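Local coordinates for protein EreC (Klebsiella pneumoniae, PDB 6XCQ) that probably hydrolyses the macrolactone ester of erythromycin and so confers resistance to macrolide antibiotics, at residues A[38-43]-A[76-81]; A[45-50]-A[82-87]; A[155-160]-A[256-261]. The protein carries 1 engineered substitution. All blocks are in the same frame, centred on the assembly; numbering follows the deposited sequence.

Contact 1: A[38-43]-A[76-81]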
# COMPACT_ATOMS: atom_id res chain seq x y z
N THR A 38 25.72 -2.34 -2.10
CA THR A 38 25.02 -3.12 -3.12
C THR A 38 23.51 -2.92 -3.09
O THR A 38 22.81 -3.52 -3.91
CB THR A 38 25.36 -4.62 -2.97
OG1 THR A 38 24.79 -5.16 -1.78
CG2 THR A 38 26.89 -4.81 -2.93
N LEU A 39 22.99 -2.05 -2.21
CA LEU A 39 21.54 -1.94 -2.04
C LEU A 39 20.83 -1.61 -3.34
O LEU A 39 19.74 -2.13 -3.62
CB LEU A 39 21.20 -0.89 -0.98
CG LEU A 39 19.71 -0.60 -0.77
CD1 LEU A 39 19.04 -1.74 -0.01
CD2 LEU A 39 19.50 0.72 -0.04
N LEU A 40 21.43 -0.76 -4.17
CA LEU A 40 20.77 -0.35 -5.40
C LEU A 40 21.11 -1.25 -6.58
O LEU A 40 20.82 -0.90 -7.72
CB LEU A 40 21.11 1.11 -5.72
CG LEU A 40 20.76 2.08 -4.59
CD1 LEU A 40 21.26 3.48 -4.91
CD2 LEU A 40 19.25 2.08 -4.28
N GLN A 41 21.71 -2.41 -6.32
CA GLN A 41 22.08 -3.35 -7.37
C GLN A 41 21.55 -4.73 -7.00
O GLN A 41 22.30 -5.61 -6.56
CB GLN A 41 23.60 -3.34 -7.57
CG GLN A 41 24.11 -1.92 -7.82
CD GLN A 41 25.56 -1.88 -8.24
OE1 GLN A 41 26.04 -2.78 -8.92
NE2 GLN A 41 26.27 -0.82 -7.84
N PRO A 42 20.24 -4.96 -7.20
CA PRO A 42 19.64 -6.23 -6.77
C PRO A 42 20.28 -7.47 -7.36
O PRO A 42 20.24 -8.54 -6.73
CB PRO A 42 18.18 -6.09 -7.23
CG PRO A 42 17.95 -4.64 -7.44
CD PRO A 42 19.27 -4.07 -7.85
N GLN A 43 20.85 -7.37 -8.56
CA GLN A 43 21.51 -8.51 -9.19
C GLN A 43 22.87 -8.83 -8.60
O GLN A 43 23.33 -9.96 -8.75
CB GLN A 43 21.65 -8.24 -10.69
CG GLN A 43 20.45 -8.70 -11.49
CD GLN A 43 19.15 -8.06 -11.01
OE1 GLN A 43 18.29 -8.73 -10.44
NE2 GLN A 43 19.01 -6.76 -11.27
N SER A 76 12.47 1.85 -5.76
CA SER A 76 12.15 0.55 -6.36
C SER A 76 13.36 -0.37 -6.34
O SER A 76 13.23 -1.56 -6.03
CB SER A 76 11.62 0.72 -7.78
OG SER A 76 10.37 1.37 -7.77
N LEU A 77 14.54 0.17 -6.64
CA LEU A 77 15.76 -0.64 -6.58
C LEU A 77 15.98 -1.22 -5.19
O LEU A 77 16.25 -2.42 -5.04
CB LEU A 77 16.97 0.20 -7.01
CG LEU A 77 17.13 0.33 -8.52
CD1 LEU A 77 18.23 1.35 -8.86
CD2 LEU A 77 17.43 -1.03 -9.16
N ALA A 78 15.89 -0.37 -4.15
CA ALA A 78 16.11 -0.85 -2.79
C ALA A 78 15.05 -1.86 -2.38
O ALA A 78 15.35 -2.81 -1.65
CB ALA A 78 16.14 0.31 -1.80
N ARG A 79 13.81 -1.67 -2.83
CA ARG A 79 12.76 -2.64 -2.51
C ARG A 79 13.08 -4.00 -3.11
O ARG A 79 12.93 -5.03 -2.45
CB ARG A 79 11.40 -2.15 -3.00
CG ARG A 79 10.79 -1.10 -2.12
CD ARG A 79 9.48 -0.61 -2.69
NE ARG A 79 8.68 -0.01 -1.63
CZ ARG A 79 7.48 0.52 -1.81
NH1 ARG A 79 6.94 0.54 -3.02
NH2 ARG A 79 6.83 1.04 -0.78
N ALA A 80 13.52 -4.02 -4.37
CA ALA A 80 13.86 -5.29 -5.00
C ALA A 80 14.97 -5.99 -4.24
O ALA A 80 14.92 -7.21 -4.02
CB ALA A 80 14.25 -5.07 -6.46
N SER A 81 15.99 -5.24 -3.81
CA SER A 81 17.08 -5.86 -3.05
C SER A 81 16.57 -6.44 -1.73
O SER A 81 16.96 -7.54 -1.34
CB SER A 81 18.19 -4.84 -2.80
OG SER A 81 18.88 -4.56 -4.01
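Leu-77 meets the loop 38-43 at two places. Its CB touches Leu-40 CD2 at 4.0 Å, the two side chains crossing at about a right angle, and further out its CD2 methyl packs on Pro-42 CD at 3.8 Å. Both Leu-77 methyls also lie near Leu-40 O, Leu-77 CD1 at 3.6 Å, a plain van der Waals contact. One residue on, the Ala-78 methyl is covered by Leu-39, whose CD2 stands 3.8 Å from Ala-78 CB. With its CG anti to the backbone N (chi1 176°), Leu-39 brings its branch point and both methyls over this alanine. Ala-80 contributes its CB, 3.9 Å from Pro-42 CG, so the proline ring bridges one turn of the helix, from Leu-77 to Ala-80. Ser-81 supplies the polar element: its OG donates to Leu-39 O at 2.6 Å, reaching the oxygen from 38° above the carbonyl plane with a C=O...donor angle of 136°. The same OG sits 3.3 Å from Pro-42 CA, a close packing approach just after the type I turn that runs from Thr-38 to Gln-41. The bond from Ser-81 takes a carbonyl inside that turn. The contact is thus one face of helix 73-90 docked on the loop that leaves edge strand 33-36. Leu-39 and Leu-40 also lean on Val-427 of strand 423-427, Ala-78 rests on Phe-343 of strand 338-345, and Ala-80 borders Trp-138 of helix 126-146.

Contact 2: A[45-50]-A[82-87]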
# COMPACT_ATOMS: atom_id res chain seq x y z
N LEU A 45 23.84 -8.48 -5.16
CA LEU A 45 23.62 -8.18 -3.75
C LEU A 45 24.67 -8.86 -2.86
O LEU A 45 24.96 -10.04 -3.03
CB LEU A 45 22.22 -8.62 -3.32
CG LEU A 45 21.66 -7.83 -2.15
CD1 LEU A 45 21.47 -6.40 -2.59
CD2 LEU A 45 20.36 -8.42 -1.68
N ASP A 46 25.20 -8.11 -1.89
CA ASP A 46 26.09 -8.67 -0.87
C ASP A 46 25.27 -8.81 0.40
O ASP A 46 25.08 -7.84 1.14
CB ASP A 46 27.32 -7.79 -0.65
CG ASP A 46 28.20 -8.27 0.51
OD1 ASP A 46 27.89 -9.31 1.14
OD2 ASP A 46 29.21 -7.58 0.80
N PHE A 47 24.83 -10.04 0.70
CA PHE A 47 23.92 -10.25 1.81
C PHE A 47 24.55 -9.92 3.16
O PHE A 47 23.81 -9.74 4.14
CB PHE A 47 23.37 -11.69 1.80
CG PHE A 47 22.31 -11.93 0.75
CD1 PHE A 47 22.67 -12.32 -0.53
CD2 PHE A 47 20.97 -11.75 1.03
CE1 PHE A 47 21.70 -12.53 -1.51
CE2 PHE A 47 20.00 -11.97 0.06
CZ PHE A 47 20.36 -12.35 -1.21
N ASN A 48 25.88 -9.81 3.25
CA ASN A 48 26.48 -9.42 4.52
C ASN A 48 26.05 -8.03 4.94
O ASN A 48 26.00 -7.74 6.14
CB ASN A 48 28.01 -9.47 4.45
CG ASN A 48 28.53 -10.84 4.13
OD1 ASN A 48 28.49 -11.73 4.97
ND2 ASN A 48 28.98 -11.03 2.89
N GLU A 49 25.74 -7.16 3.97
CA GLU A 49 25.38 -5.78 4.29
C GLU A 49 24.02 -5.69 4.99
O GLU A 49 23.74 -4.66 5.62
CB GLU A 49 25.39 -4.93 3.02
CG GLU A 49 26.71 -4.96 2.29
CD GLU A 49 26.76 -4.01 1.09
OE1 GLU A 49 25.75 -3.87 0.36
OE2 GLU A 49 27.81 -3.39 0.87
N PHE A 50 23.19 -6.73 4.92
CA PHE A 50 21.87 -6.71 5.54
C PHE A 50 21.81 -7.53 6.82
O PHE A 50 20.72 -7.67 7.40
CB PHE A 50 20.83 -7.16 4.51
CG PHE A 50 20.93 -6.40 3.22
CD1 PHE A 50 20.37 -5.14 3.11
CD2 PHE A 50 21.67 -6.89 2.16
CE1 PHE A 50 20.52 -4.40 1.94
CE2 PHE A 50 21.82 -6.17 0.99
CZ PHE A 50 21.24 -4.91 0.88
N LEU A 82 15.74 -5.69 -1.01
CA LEU A 82 15.29 -6.18 0.28
C LEU A 82 14.27 -7.31 0.13
O LEU A 82 14.16 -8.16 1.01
CB LEU A 82 14.73 -5.02 1.10
CG LEU A 82 15.87 -4.20 1.71
CD1 LEU A 82 15.41 -2.86 2.21
CD2 LEU A 82 16.51 -5.01 2.83
N ILE A 83 13.54 -7.34 -0.98
CA ILE A 83 12.71 -8.51 -1.28
C ILE A 83 13.60 -9.74 -1.43
O ILE A 83 13.34 -10.79 -0.83
CB ILE A 83 11.86 -8.25 -2.54
CG1 ILE A 83 10.76 -7.23 -2.23
CG2 ILE A 83 11.22 -9.53 -3.06
CD1 ILE A 83 10.12 -6.59 -3.47
N ARG A 84 14.70 -9.62 -2.19
CA ARG A 84 15.65 -10.72 -2.31
C ARG A 84 16.11 -11.21 -0.94
O ARG A 84 16.13 -12.42 -0.67
CB ARG A 84 16.86 -10.30 -3.15
CG ARG A 84 16.67 -10.47 -4.65
CD ARG A 84 18.01 -10.53 -5.35
NE ARG A 84 18.68 -11.79 -5.06
CZ ARG A 84 19.98 -12.01 -5.22
NH1 ARG A 84 20.77 -11.04 -5.67
NH2 ARG A 84 20.48 -13.20 -4.92
N TYR A 85 16.49 -10.28 -0.06
CA TYR A 85 16.96 -10.68 1.27
C TYR A 85 15.87 -11.39 2.06
O TYR A 85 16.12 -12.42 2.70
CB TYR A 85 17.45 -9.44 2.02
CG TYR A 85 17.63 -9.66 3.49
CD1 TYR A 85 18.70 -10.40 3.98
CD2 TYR A 85 16.75 -9.10 4.41
CE1 TYR A 85 18.89 -10.58 5.33
CE2 TYR A 85 16.92 -9.28 5.76
CZ TYR A 85 17.99 -10.02 6.22
OH TYR A 85 18.15 -10.19 7.57
N LEU A 86 14.65 -10.85 2.06
CA LEU A 86 13.59 -11.44 2.87
C LEU A 86 13.15 -12.78 2.29
O LEU A 86 12.87 -13.73 3.03
CB LEU A 86 12.40 -10.48 2.96
CG LEU A 86 12.66 -9.21 3.76
CD1 LEU A 86 11.53 -8.18 3.56
CD2 LEU A 86 12.85 -9.57 5.21
N VAL A 87 13.10 -12.88 0.96
CA VAL A 87 12.69 -14.13 0.33
C VAL A 87 13.78 -15.18 0.48
O VAL A 87 13.53 -16.29 0.98
CB VAL A 87 12.33 -13.90 -1.15
CG1 VAL A 87 12.26 -15.24 -1.89
CG2 VAL A 87 11.02 -13.16 -1.25
O HOH W 1 23.65 -11.57 -5.16
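A short 3-10 segment, 47-50, entered through an Asx turn, packs two phenylalanines, Phe-47 and Phe-50, against helix 73-90. The turn is defined by Asp-46 OD1, which accepts from Asn-48 N at 3.0 Å and also from Asn-48 ND2, the latter through its syn lone pair. Phe-47 points its ring rim at the helix: CE2 lies 3.5 Å from Tyr-85 CA, close to the ring plane. Across CZ from it, Phe-47 CE1 comes 3.7 Å from Arg-84 NH2 and lies over one face of the guanidinium. Because the two planes stand 87° apart, the ring stands edge-on upon the guanidinium, which excludes a parallel cation-pi stack. A bend at chi3 (72°) sets the direction of the Arg-84 head beside the loop. There NH1 donates to water 1 at 3.0 Å, and that water in turn donates to Leu-45 O; NH1 is also bonded to Pro-42 O, while NE forms a salt bridge with Glu-88. Phe-50 uses different atoms. Its CB sits over the face of Tyr-85, 4.0 Å from the ring centroid and 16° off the normal, a CH-pi contact, and its CD1 meets Leu-82 CD2 at 3.9 Å. Tyr-85 is further held at OH by Thr-54 and His-90. On the helix, Leu-82 and Leu-86 face Leu-65 of strand 62-65, and Arg-84 also touches Trp-138 and Tyr-142, which places helix 73-90 between this loop, the sheet and helix 126-146.

Contact 3: A[155-160]-A[256-261]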
# COMPACT_ATOMS: atom_id res chain seq x y z
N ILE A 155 -3.77 -5.34 -0.60
CA ILE A 155 -4.23 -5.12 0.76
C ILE A 155 -5.12 -3.90 0.87
O ILE A 155 -5.55 -3.54 1.98
CB ILE A 155 -3.05 -4.99 1.74
CG1 ILE A 155 -2.25 -3.73 1.46
CG2 ILE A 155 -2.16 -6.23 1.70
CD1 ILE A 155 -1.19 -3.42 2.49
N ASP A 156 -5.43 -3.25 -0.25
CA ASP A 156 -6.04 -1.93 -0.25
C ASP A 156 -7.46 -2.00 -0.80
O ASP A 156 -7.90 -3.04 -1.31
CB ASP A 156 -5.22 -0.97 -1.12
CG ASP A 156 -5.35 0.49 -0.70
OD1 ASP A 156 -6.23 0.84 0.12
OD2 ASP A 156 -4.54 1.30 -1.22
N LEU A 157 -8.15 -0.87 -0.74
CA LEU A 157 -9.27 -0.60 -1.63
C LEU A 157 -8.77 -0.59 -3.06
O LEU A 157 -7.56 -0.49 -3.28
CB LEU A 157 -9.90 0.74 -1.27
CG LEU A 157 -10.23 0.89 0.21
CD1 LEU A 157 -10.58 2.33 0.52
CD2 LEU A 157 -11.38 -0.05 0.56
N PRO A 158 -9.65 -0.67 -4.07
CA PRO A 158 -9.19 -0.34 -5.43
C PRO A 158 -8.52 1.03 -5.41
O PRO A 158 -9.11 2.01 -4.93
CB PRO A 158 -10.50 -0.35 -6.25
CG PRO A 158 -11.57 -0.18 -5.26
CD PRO A 158 -11.09 -0.94 -4.05
N ASN A 159 -7.27 1.10 -5.86
CA ASN A 159 -6.58 2.39 -5.74
C ASN A 159 -7.17 3.44 -6.68
O ASN A 159 -6.72 4.59 -6.67
CB ASN A 159 -5.07 2.23 -5.94
CG ASN A 159 -4.70 1.60 -7.26
OD1 ASN A 159 -5.36 1.80 -8.27
ND2 ASN A 159 -3.59 0.86 -7.27
N THR A 160 -8.18 3.06 -7.46
CA THR A 160 -9.02 3.98 -8.22
C THR A 160 -10.21 4.48 -7.42
O THR A 160 -10.87 5.43 -7.87
CB THR A 160 -9.57 3.27 -9.46
OG1 THR A 160 -10.26 2.09 -9.05
CG2 THR A 160 -8.45 2.90 -10.43
N GLU A 256 -17.83 -1.09 1.08
CA GLU A 256 -18.21 -0.23 2.20
C GLU A 256 -17.12 0.80 2.49
O GLU A 256 -17.41 1.99 2.68
CB GLU A 256 -18.48 -1.07 3.44
CG GLU A 256 -18.77 -0.28 4.71
CD GLU A 256 -18.69 -1.16 5.96
OE1 GLU A 256 -19.56 -1.05 6.85
OE2 GLU A 256 -17.74 -1.97 6.05
N TYR A 257 -15.87 0.36 2.56
CA TYR A 257 -14.79 1.30 2.85
C TYR A 257 -14.47 2.18 1.65
O TYR A 257 -13.96 3.30 1.82
CB TYR A 257 -13.55 0.54 3.32
CG TYR A 257 -13.57 0.21 4.81
CD1 TYR A 257 -14.33 -0.84 5.32
CD2 TYR A 257 -12.82 0.97 5.71
CE1 TYR A 257 -14.34 -1.14 6.70
CE2 TYR A 257 -12.82 0.68 7.06
CZ TYR A 257 -13.58 -0.36 7.56
OH TYR A 257 -13.56 -0.60 8.90
N THR A 258 -14.77 1.72 0.43
CA THR A 258 -14.58 2.59 -0.73
C THR A 258 -15.52 3.78 -0.69
O THR A 258 -15.10 4.93 -0.89
CB THR A 258 -14.76 1.80 -2.02
OG1 THR A 258 -13.71 0.84 -2.12
CG2 THR A 258 -14.67 2.72 -3.21
N LEU A 259 -16.80 3.54 -0.41
CA LEU A 259 -17.76 4.65 -0.33
C LEU A 259 -17.40 5.62 0.80
O LEU A 259 -17.48 6.85 0.63
CB LEU A 259 -19.18 4.09 -0.14
CG LEU A 259 -19.74 3.17 -1.24
CD1 LEU A 259 -21.27 2.99 -1.13
CD2 LEU A 259 -19.35 3.69 -2.64
N GLU A 260 -17.00 5.11 1.97
CA GLU A 260 -16.66 6.01 3.06
C GLU A 260 -15.40 6.81 2.72
O GLU A 260 -15.32 8.01 3.02
CB GLU A 260 -16.49 5.22 4.36
CG GLU A 260 -15.94 6.03 5.54
CD GLU A 260 -16.83 7.20 5.96
OE1 GLU A 260 -17.96 7.36 5.44
OE2 GLU A 260 -16.38 7.98 6.83
N THR A 261 -14.44 6.18 2.05
CA THR A 261 -13.23 6.89 1.66
C THR A 261 -13.52 7.94 0.59
O THR A 261 -12.93 9.03 0.62
CB THR A 261 -12.18 5.88 1.20
OG1 THR A 261 -11.78 5.10 2.32
CG2 THR A 261 -10.92 6.59 0.64
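Leu-157 carries most of this contact, projecting from the loop after strand 151-154 onto helix 244-267. Just before it, Asp-156 OD1 accepts a weak bond from Leu-157 N, with an N-H...acceptor angle of only 129°, and Asp-156 OD2 forms a salt bridge with Arg-281. Leu-157 then places CG anti to its carbonyl carbon (chi1 -51°), and its two methyls part over the helix surface. CD2 goes to Tyr-257 CB at 3.6 Å, where the side chains cross at about a right angle, and also lies 3.7 Å from Thr-258 OG1. CD1 takes the next turn, tip to tip with Thr-261, 3.5 Å from its OG1. Both approaches to a hydroxyl are van der Waals contacts, and the hydroxyls themselves bond within their own helix. Thr-261 OG1 donates to Tyr-257 O at 2.9 Å, and Thr-258 OG1 is bonded to Ser-254 O. Tyr-257 O is gripped twice, because Thr-261 N reaches it from the face opposite to Thr-261 OG1. Since both hydroxyls are engaged in this way, their oxygens can probably take the leucine methyls at van der Waals distance. Pro-158 follows with a smaller contribution, its CD lying 3.7 Å from Thr-258 OG1, the two side chains crossing at a slant. Tyr-284 of helix 279-295 borders both Leu-157 and the Tyr-257 ring. The geometry is that of apolar loop-to-helix packing: a single leucine lodged on three helix residues, fastening the loop beyond the C-terminal end of an edge strand of the mixed sheet to a long helix of the helical part.

Overall arrangement
From the N terminus, the chain leaves edge strand 33-36 and runs through 38-43 and 45-50, passes strand 62-65, and returns along helix 73-90. Contact 1 closes a loop when 76-81 meets 38-43, and contact 2 does the same for 82-87 and 45-50. Their segments alternate, so the two loops cross rather than nest. Successive pieces of one helix receive successive pieces of one loop, with the centres 9 Å apart. Contact 3 opens only afterwards, closing a mostly helical excursion of 95 residues between 155-160 and 256-261. Its centre lies about 30 Å from that of contact 1, across the chain's centre, and it ties the sheet's other edge to helix 244-267.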